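Local coordinates for protein D-glycero-beta-D-manno-heptose-1,7-bisphosphate 7-phosphatase (Mesorhizobium loti, PDB 2O2X) that hydrolyses the C-7 phosphate of D-glycero-beta-D-manno-heptose 1,7-bisphosphate in the magnesium-dependent manner of HAD phosphatases, a step in ADP-heptose biosynthesis, at residues 47-51 against 87-91; 117-121 against 133-137; 137-143 against 166-172. Where two conformers were deposited one is given. Numbering follows the deposited sequence.

Contact 1. Residues 47-51 against 87-91; sequences DYPSD and GYFGW
Phe89, Tyr48 and Tyr88 supply most of the surface buried where 47-51, from the loop between strand 34-36 and helix 62-71, meets 87-91, which joins helix 82-85 to helix 91-107. Both are irregular until Trp91 starts the latter helix. Pro49 (phi/psi -77/63) is the centre of an inverse gamma turn, closed by Ser50 N to Tyr48 O at 2.8 Å. Gly87, phi positive (83/7), ends helix 82-85 in a Schellman motif, the chain extends through Phe89 (-170/178), and Gly90 is the N-cap. CA atoms are 6.9 Å apart for Tyr48-Tyr88, 6.1 Å for Ser50-Phe89. Tyr48 and Tyr88, both m at chi1, form a T-shaped pair: edge of Tyr48 to face of Tyr88, centroids 4.9 Å apart, planes at 89°, Tyr48 CE1 to Tyr88 CD2 3.6 Å. Phe89 (chi1 p) offers one face to Ser50 CA and Pro49 O; Pro49 CD is 3.8 Å from Phe89 CE1, Ser50 CB 3.6 Å from Phe89 CB. Pro49 touches Arg38 and Phe89 touches Gln81, both substrate-binding by similarity like Asp47 and Tyr48, which puts the contact beside the probable substrate pocket. No hydrogen bond crosses; these surface loops meet through aromatic and van der Waals contacts.

Contact 2. Residues 117-121 against 133-137; sequences ACAYH and HPMRK
Strand 114-118 ends at Cys118, and the chain runs on irregularly through Ala119 and Tyr120 (phi/psi -64/136) to an extended His121. Facing it, 133-137 makes a type I beta turn from His133 to Arg136, with Pro134 (-55/-23) and Met135 (-90/-8) at its corners and Arg136 N hydrogen-bonded to His133 O at 2.9 Å. His133 ND1 accepts a second hydrogen bond, from Met135 N, at 3.0 Å. CA atoms come closest at Cys118-Arg136 (5.7 Å) and Tyr120-His133 (6.7 Å). The turn covers the C-terminal end of a strand in the HAD sheet, where this fold places its active site; Arg136 is, by similarity, a substrate-recognition residue. Cys118, chi1 t, lies under the turn: CB is 3.5 Å from Met135 O, and SG 3.9 Å from both Met135 CB and Arg136 CB. Tyr120 (m) and His133 (t) meet obliquely, centroids 4.3 Å apart, planes at 33°, Tyr120 CD2 3.3 Å from His133 CG; the Tyr120 hydroxyl hydrogen-bonds Glu14. Arg136 extends t, t, t: Arg136 CD is 3.3 Å from Tyr120 O, and Arg136 NE 3.8 Å from His121 CD2. Water 1 accepts from His133 N at 3.0 Å and donates weakly to Tyr120 O at 3.3 Å.

Contact 3. Residues 137-143 against 166-172; sequences KPNPGML and DMQAGKR
In this HAD phosphatase fold, the loop carrying Lys137, which by similarity stabilises the phosphoryl group, packs along helix 164-172. A cis peptide bond precedes Pro138 (phi/psi -76/-5); Asn139 is extended (-64/141), and Pro140 is the N-cap of helix 141-150. The closest CA pair is Pro138-Ala169, 4.4 Å. Lys137, with chi angles m, t, m, t, directs NZ to Asp166 OD1 at 2.6 Å, a hydrogen-bonded salt bridge. The same NZ forms a salt bridge with Asp37, the nucleophile by similarity, so it sits between the carboxylates of Asp166 and Asp37, and it also donates to Val78 O. Asp166 OD2 accepts from Lys163 N, and Lys137 O from Asn80 ND2. Ala169 CA makes a CA-H...O contact with Pro138 O at 3.2 Å, while the helix keeps its own bonds: Gly170 N to Asp166 O, 3.0 Å, and Arg172 N to Gln168 O, 2.9 Å. Leu143 CD2 lies against Gly170 CA at 3.8 Å, and Pro140 CG is 3.9 Å from Arg172 CB. Asn139 ND2 is held by His133 O and Asp132. At the exposed end the Arg172 guanidinium lays a face on Pro138 O; water 2 accepts from Arg172 NH1 at 3.1 Å and lies 3.0 Å from Asn139 OD1.

In the fold
Along the chain the three contacts come in series, each closing before the next opens, although contacts 2 and 3 share Lys137. Their centres lie about 10 Å apart, and His133 O reaches Asn139 ND2 in a probable hydrogen bond of 2.9 Å, which ties the turn of contact 2 to the loop 137-140 that leads into helix 141-150. Contact 1 stands at the surface, its centre about 15 Å from that of contact 2 and 23 Å from that of contact 3; Trp91, opening helix 91-107, packs on Ala117 and Ala119 of contact 2. Each contact contains at least one residue that binds substrate by similarity, in contact 3 the shared Lys137, consistent with one site assembled from loops around the central sheet.

Contact 1. Residues 47-51 against 87-91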
loop_
_atom_site.group_PDB
_atom_site.type_symbol
_atom_site.label_atom_id
_atom_site.label_comp_id
_atom_site.label_asym_id
_atom_site.label_seq_id
_atom_site.Cartn_x
_atom_site.Cartn_y
_atom_site.Cartn_z
ATOM N N ASP A 47 -3.782 16.684 -3.561
ATOM C CA ASP A 47 -2.763 16.964 -4.557
ATOM C C ASP A 47 -1.362 16.966 -3.945
ATOM O O ASP A 47 -0.425 16.487 -4.568
ATOM C CB ASP A 47 -3.000 18.331 -5.228
ATOM C CG ASP A 47 -4.190 18.341 -6.177
ATOM O OD1 ASP A 47 -4.589 17.271 -6.666
ATOM O OD2 ASP A 47 -4.716 19.450 -6.439
ATOM N N TYR A 48 -1.241 17.511 -2.739
ATOM C CA TYR A 48 0.058 17.767 -2.133
ATOM C C TYR A 48 0.084 17.248 -0.699
ATOM O O TYR A 48 -0.195 17.984 0.222
ATOM C CB TYR A 48 0.382 19.267 -2.146
ATOM C CG TYR A 48 0.232 19.943 -3.480
ATOM C CD1 TYR A 48 1.161 19.751 -4.481
ATOM C CD2 TYR A 48 -0.841 20.763 -3.739
ATOM C CE1 TYR A 48 1.020 20.363 -5.713
ATOM C CE2 TYR A 48 -0.987 21.379 -4.955
ATOM C CZ TYR A 48 -0.063 21.175 -5.940
ATOM O OH TYR A 48 -0.207 21.802 -7.174
ATOM N N PRO A 49 0.326 15.937 -0.511
ATOM C CA PRO A 49 0.253 15.354 0.821
ATOM C C PRO A 49 1.478 15.664 1.673
ATOM O O PRO A 49 2.200 14.753 2.064
ATOM C CB PRO A 49 0.129 13.857 0.533
ATOM C CG PRO A 49 0.834 13.676 -0.745
ATOM C CD PRO A 49 0.560 14.901 -1.540
ATOM N N SER A 50 1.692 16.947 1.957
ATOM C CA SER A 50 2.873 17.415 2.719
ATOM C C SER A 50 2.545 17.960 4.114
ATOM O O SER A 50 3.466 18.204 4.904
ATOM C CB SER A 50 3.569 18.520 1.938
ATOM O OG SER A 50 2.700 19.645 1.803
ATOM N N ASP A 51 1.263 18.175 4.429
ATOM C CA ASP A 51 0.885 18.839 5.685
ATOM C C ASP A 51 0.179 17.829 6.566
ATOM O O ASP A 51 -0.938 17.422 6.278
ATOM C CB ASP A 51 0.001 20.062 5.400
ATOM C CG ASP A 51 -0.241 20.915 6.646
ATOM O OD1 ASP A 51 -0.092 20.386 7.757
ATOM O OD2 ASP A 51 -0.548 22.130 6.501
ATOM N N GLY A 87 9.308 18.541 -6.413
ATOM C CA GLY A 87 9.712 19.690 -5.569
ATOM C C GLY A 87 8.602 20.252 -4.701
ATOM O O GLY A 87 8.765 21.283 -4.006
ATOM N N TYR A 88 7.467 19.578 -4.688
ATOM C CA TYR A 88 6.352 20.027 -3.892
ATOM C C TYR A 88 6.600 19.832 -2.403
ATOM O O TYR A 88 5.977 20.492 -1.571
ATOM C CB TYR A 88 5.081 19.269 -4.291
ATOM C CG TYR A 88 4.665 19.388 -5.740
ATOM C CD1 TYR A 88 4.985 20.494 -6.508
ATOM C CD2 TYR A 88 3.912 18.388 -6.321
ATOM C CE1 TYR A 88 4.622 20.584 -7.844
ATOM C CE2 TYR A 88 3.500 18.480 -7.636
ATOM C CZ TYR A 88 3.856 19.572 -8.390
ATOM O OH TYR A 88 3.456 19.649 -9.728
ATOM N N PHE A 89 7.438 18.855 -2.083
ATOM C CA PHE A 89 7.853 18.544 -0.701
ATOM C C PHE A 89 9.011 17.538 -0.763
ATOM O O PHE A 89 9.440 17.125 -1.833
ATOM C CB PHE A 89 6.688 18.086 0.186
ATOM C CG PHE A 89 5.956 16.865 -0.336
ATOM C CD1 PHE A 89 4.913 17.013 -1.218
ATOM C CD2 PHE A 89 6.262 15.598 0.123
ATOM C CE1 PHE A 89 4.233 15.899 -1.700
ATOM C CE2 PHE A 89 5.580 14.479 -0.336
ATOM C CZ PHE A 89 4.562 14.638 -1.264
ATOM N N GLY A 90 9.532 17.180 0.409
ATOM C CA GLY A 90 10.632 16.237 0.533
ATOM C C GLY A 90 10.341 15.086 1.466
ATOM O O GLY A 90 9.225 14.924 1.983
ATOM N N TRP A 91 11.356 14.271 1.693
ATOM C CA TRP A 91 11.227 13.112 2.553
ATOM C C TRP A 91 10.915 13.471 3.986
ATOM O O TRP A 91 10.305 12.678 4.676
ATOM C CB TRP A 91 12.437 12.197 2.477
ATOM C CG TRP A 91 12.486 11.393 1.206
ATOM C CD1 TRP A 91 13.453 11.429 0.268
ATOM C CD2 TRP A 91 11.532 10.401 0.762
ATOM N NE1 TRP A 91 13.171 10.549 -0.753
ATOM C CE2 TRP A 91 11.999 9.895 -0.468
ATOM C CE3 TRP A 91 10.332 9.900 1.295
ATOM C CZ2 TRP A 91 11.323 8.897 -1.184
ATOM C CZ3 TRP A 91 9.644 8.917 0.573
ATOM C CH2 TRP A 91 10.145 8.435 -0.658
#

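Contact 2. Residues 117-121 against 133-137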
loop_
_atom_site.group_PDB
_atom_site.type_symbol
_atom_site.label_atom_id
_atom_site.label_comp_id
_atom_site.label_asym_id
_atom_site.label_seq_id
_atom_site.Cartn_x
_atom_site.Cartn_y
_atom_site.Cartn_z
ATOM N N ALA A 117 7.862 3.558 -0.213
ATOM C CA ALA A 117 7.480 4.723 -0.978
ATOM C C ALA A 117 8.508 5.038 -2.048
ATOM O O ALA A 117 9.727 4.842 -1.846
ATOM C CB ALA A 117 7.299 5.929 -0.070
ATOM N N CYS A 118 8.018 5.498 -3.182
ATOM C CA CYS A 118 8.845 5.802 -4.361
ATOM C C CYS A 118 8.595 7.221 -4.831
ATOM O O CYS A 118 7.470 7.557 -5.193
ATOM C CB CYS A 118 8.561 4.838 -5.481
ATOM S SG CYS A 118 9.689 5.160 -6.895
ATOM N N ALA A 119 9.653 8.039 -4.852
ATOM C CA ALA A 119 9.564 9.465 -5.213
ATOM C C ALA A 119 9.709 9.733 -6.704
ATOM O O ALA A 119 9.306 10.802 -7.173
ATOM C CB ALA A 119 10.608 10.243 -4.475
ATOM N N TYR A 120 10.335 8.819 -7.431
ATOM C CA TYR A 120 10.751 9.093 -8.806
ATOM C C TYR A 120 9.572 9.345 -9.737
ATOM O O TYR A 120 8.566 8.616 -9.712
ATOM C CB TYR A 120 11.535 7.912 -9.351
ATOM C CG TYR A 120 12.816 7.586 -8.599
ATOM C CD1 TYR A 120 13.819 8.536 -8.438
ATOM C CD2 TYR A 120 13.043 6.313 -8.083
ATOM C CE1 TYR A 120 15.021 8.222 -7.756
ATOM C CE2 TYR A 120 14.239 5.995 -7.410
ATOM C CZ TYR A 120 15.210 6.950 -7.261
ATOM O OH TYR A 120 16.374 6.633 -6.584
ATOM N N HIS A 121 9.680 10.359 -10.591
ATOM C CA HIS A 121 8.616 10.644 -11.546
ATOM C C HIS A 121 9.170 11.357 -12.761
ATOM O O HIS A 121 10.033 12.220 -12.619
ATOM C CB HIS A 121 7.539 11.497 -10.864
ATOM C CG HIS A 121 6.282 11.685 -11.662
ATOM N ND1 HIS A 121 6.126 12.683 -12.606
ATOM C CD2 HIS A 121 5.106 11.016 -11.626
ATOM C CE1 HIS A 121 4.911 12.603 -13.126
ATOM N NE2 HIS A 121 4.267 11.606 -12.543
ATOM N N HIS A 133 10.988 4.134 -13.186
ATOM C CA HIS A 133 11.774 3.433 -12.217
ATOM C C HIS A 133 11.050 2.155 -11.783
ATOM O O HIS A 133 9.840 2.176 -11.613
ATOM C CB HIS A 133 12.056 4.305 -11.000
ATOM C CG HIS A 133 13.102 3.735 -10.114
ATOM N ND1 HIS A 133 12.834 2.777 -9.155
ATOM C CD2 HIS A 133 14.442 3.917 -10.099
ATOM C CE1 HIS A 133 13.957 2.447 -8.545
ATOM N NE2 HIS A 133 14.949 3.134 -9.096
ATOM N N PRO A 134 11.777 1.030 -11.630
ATOM C CA PRO A 134 11.195 -0.250 -11.239
ATOM C C PRO A 134 10.370 -0.216 -9.934
ATOM O O PRO A 134 9.513 -1.084 -9.756
ATOM C CB PRO A 134 12.404 -1.168 -11.061
ATOM C CG PRO A 134 13.473 -0.569 -11.804
ATOM C CD PRO A 134 13.220 0.909 -11.924
HETATM N N MSE A 135 10.614 0.756 -9.063
HETATM C CA MSE A 135 9.867 0.868 -7.807
HETATM C C MSE A 135 8.617 1.702 -7.923
HETATM O O MSE A 135 7.832 1.762 -6.979
HETATM C CB MSE A 135 10.721 1.449 -6.694
HETATM C CG MSE A 135 11.901 0.587 -6.357
HETATM SE SE MSE A 135 11.453 -1.116 -5.519
HETATM C CE MSE A 135 11.237 -0.631 -3.957
ATOM N N ARG A 136 8.415 2.363 -9.057
ATOM C CA ARG A 136 7.277 3.274 -9.216
ATOM C C ARG A 136 6.135 2.485 -9.844
ATOM O O ARG A 136 6.245 2.017 -10.966
ATOM C CB ARG A 136 7.606 4.475 -10.092
ATOM C CG ARG A 136 6.422 5.407 -10.207
ATOM C CD ARG A 136 6.559 6.451 -11.289
ATOM N NE ARG A 136 5.316 7.186 -11.480
ATOM C CZ ARG A 136 4.437 6.956 -12.451
ATOM N NH1 ARG A 136 4.653 6.019 -13.385
ATOM N NH2 ARG A 136 3.339 7.712 -12.507
ATOM N N LYS A 137 5.020 2.346 -9.128
ATOM C CA LYS A 137 3.807 1.695 -9.668
ATOM C C LYS A 137 3.416 2.479 -10.914
ATOM O O LYS A 137 3.452 3.703 -10.888
ATOM C CB LYS A 137 2.676 1.705 -8.648
ATOM C CG LYS A 137 2.971 1.032 -7.331
ATOM C CD LYS A 137 1.822 1.200 -6.318
ATOM C CE LYS A 137 1.626 2.640 -5.865
ATOM N NZ LYS A 137 0.436 2.807 -4.937
HETATM O O HOH W 1 9.660 6.652 -12.146
#

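Contact 3. Residues 137-143 against 166-172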
loop_
_atom_site.group_PDB
_atom_site.type_symbol
_atom_site.label_atom_id
_atom_site.label_comp_id
_atom_site.label_asym_id
_atom_site.label_seq_id
_atom_site.Cartn_x
_atom_site.Cartn_y
_atom_site.Cartn_z
ATOM N N LYS A 137 5.020 2.346 -9.128
ATOM C CA LYS A 137 3.807 1.695 -9.668
ATOM C C LYS A 137 3.416 2.479 -10.914
ATOM O O LYS A 137 3.452 3.703 -10.888
ATOM C CB LYS A 137 2.676 1.705 -8.648
ATOM C CG LYS A 137 2.971 1.032 -7.331
ATOM C CD LYS A 137 1.822 1.200 -6.318
ATOM C CE LYS A 137 1.626 2.640 -5.865
ATOM N NZ LYS A 137 0.436 2.807 -4.937
ATOM N N PRO A 138 2.996 1.786 -12.002
ATOM C CA PRO A 138 2.620 0.372 -12.113
ATOM C C PRO A 138 3.727 -0.694 -12.132
ATOM O O PRO A 138 3.405 -1.891 -12.115
ATOM C CB PRO A 138 1.817 0.345 -13.420
ATOM C CG PRO A 138 2.523 1.377 -14.252
ATOM C CD PRO A 138 2.780 2.498 -13.278
ATOM N N ASN A 139 4.999 -0.315 -12.143
ATOM C CA ASN A 139 6.036 -1.314 -11.992
ATOM C C ASN A 139 5.895 -1.950 -10.591
ATOM O O ASN A 139 5.465 -1.279 -9.638
ATOM C CB ASN A 139 7.426 -0.736 -12.225
ATOM C CG ASN A 139 7.612 -0.198 -13.635
ATOM O OD1 ASN A 139 7.170 -0.807 -14.599
ATOM N ND2 ASN A 139 8.253 0.947 -13.752
ATOM N N PRO A 140 6.097 -3.271 -10.489
ATOM C CA PRO A 140 5.849 -4.026 -9.256
ATOM C C PRO A 140 6.958 -4.032 -8.206
ATOM O O PRO A 140 6.857 -4.774 -7.222
ATOM C CB PRO A 140 5.653 -5.442 -9.782
ATOM C CG PRO A 140 6.580 -5.500 -10.950
ATOM C CD PRO A 140 6.452 -4.162 -11.603
ATOM N N GLY A 141 7.969 -3.192 -8.364
ATOM C CA GLY A 141 9.159 -3.291 -7.517
ATOM C C GLY A 141 8.917 -3.255 -6.035
ATOM O O GLY A 141 9.555 -3.986 -5.271
HETATM N N MSE A 142 8.012 -2.387 -5.595
HETATM C CA MSE A 142 7.805 -2.269 -4.134
HETATM C C MSE A 142 7.165 -3.539 -3.578
HETATM O O MSE A 142 7.402 -3.926 -2.436
HETATM C CB MSE A 142 6.928 -1.050 -3.781
HETATM C CG MSE A 142 7.675 0.233 -3.896
HETATM SE SE MSE A 142 6.661 1.781 -3.283
HETATM C CE MSE A 142 5.461 1.973 -4.746
ATOM N N LEU A 143 6.283 -4.169 -4.362
ATOM C CA LEU A 143 5.661 -5.418 -3.936
ATOM C C LEU A 143 6.707 -6.531 -3.900
ATOM O O LEU A 143 6.763 -7.304 -2.954
ATOM C CB LEU A 143 4.486 -5.813 -4.854
ATOM C CG LEU A 143 3.200 -4.983 -4.783
ATOM C CD1 LEU A 143 3.379 -3.599 -5.371
ATOM C CD2 LEU A 143 2.082 -5.731 -5.461
ATOM N N ASP A 166 -2.188 0.638 -9.269
ATOM C CA ASP A 166 -2.128 -0.321 -8.182
ATOM C C ASP A 166 -2.515 -1.730 -8.659
ATOM O O ASP A 166 -1.941 -2.741 -8.226
ATOM C CB ASP A 166 -3.069 0.083 -7.042
ATOM C CG ASP A 166 -2.728 1.445 -6.422
ATOM O OD1 ASP A 166 -1.551 1.576 -6.103
ATOM O OD2 ASP A 166 -3.613 2.363 -6.253
HETATM N N MSE A 167 -3.508 -1.798 -9.543
HETATM C CA MSE A 167 -3.963 -3.075 -10.070
HETATM C C MSE A 167 -2.940 -3.646 -11.028
HETATM O O MSE A 167 -2.692 -4.843 -11.021
HETATM C CB MSE A 167 -5.291 -2.909 -10.797
HETATM C CG MSE A 167 -6.473 -2.369 -9.959
HETATM SE SE MSE A 167 -6.908 -3.471 -8.423
HETATM C CE MSE A 167 -5.916 -2.454 -7.020
ATOM N N GLN A 168 -2.342 -2.776 -11.833
ATOM C CA GLN A 168 -1.281 -3.187 -12.746
ATOM C C GLN A 168 -0.058 -3.698 -11.980
ATOM O O GLN A 168 0.495 -4.753 -12.299
ATOM C CB GLN A 168 -0.878 -2.045 -13.676
ATOM C CG GLN A 168 -1.972 -1.533 -14.634
ATOM C CD GLN A 168 -1.618 -0.190 -15.272
ATOM O OE1 GLN A 168 -1.189 0.742 -14.591
ATOM N NE2 GLN A 168 -1.798 -0.083 -16.593
ATOM N N ALA A 169 0.323 -2.984 -10.925
ATOM C CA ALA A 169 1.454 -3.407 -10.102
ATOM C C ALA A 169 1.200 -4.771 -9.450
ATOM O O ALA A 169 2.055 -5.646 -9.433
ATOM C CB ALA A 169 1.726 -2.369 -9.043
ATOM N N GLY A 170 0.010 -4.952 -8.908
ATOM C CA GLY A 170 -0.374 -6.244 -8.370
ATOM C C GLY A 170 -0.289 -7.371 -9.389
ATOM O O GLY A 170 0.302 -8.413 -9.103
ATOM N N LYS A 171 -0.884 -7.186 -10.568
ATOM C CA LYS A 171 -0.835 -8.202 -11.628
ATOM C C LYS A 171 0.619 -8.518 -11.985
ATOM O O LYS A 171 1.015 -9.667 -12.100
ATOM C CB LYS A 171 -1.591 -7.697 -12.859
ATOM C CG LYS A 171 -1.765 -8.721 -13.995
ATOM C CD LYS A 171 -2.759 -8.226 -15.044
ATOM C CE LYS A 171 -2.270 -6.934 -15.736
ATOM N NZ LYS A 171 -3.047 -6.588 -16.980
ATOM N N ARG A 172 1.410 -7.488 -12.168
ATOM C CA ARG A 172 2.805 -7.670 -12.584
ATOM C C ARG A 172 3.675 -8.343 -11.523
ATOM O O ARG A 172 4.700 -8.952 -11.860
ATOM C CB ARG A 172 3.419 -6.339 -13.020
ATOM C CG ARG A 172 2.750 -5.721 -14.258
ATOM C CD ARG A 172 3.381 -4.403 -14.665
ATOM N NE ARG A 172 2.515 -3.568 -15.489
ATOM C CZ ARG A 172 2.851 -2.360 -15.930
ATOM N NH1 ARG A 172 4.045 -1.849 -15.651
ATOM N NH2 ARG A 172 2.004 -1.654 -16.660
HETATM O O HOH W 2 5.577 0.631 -16.635
#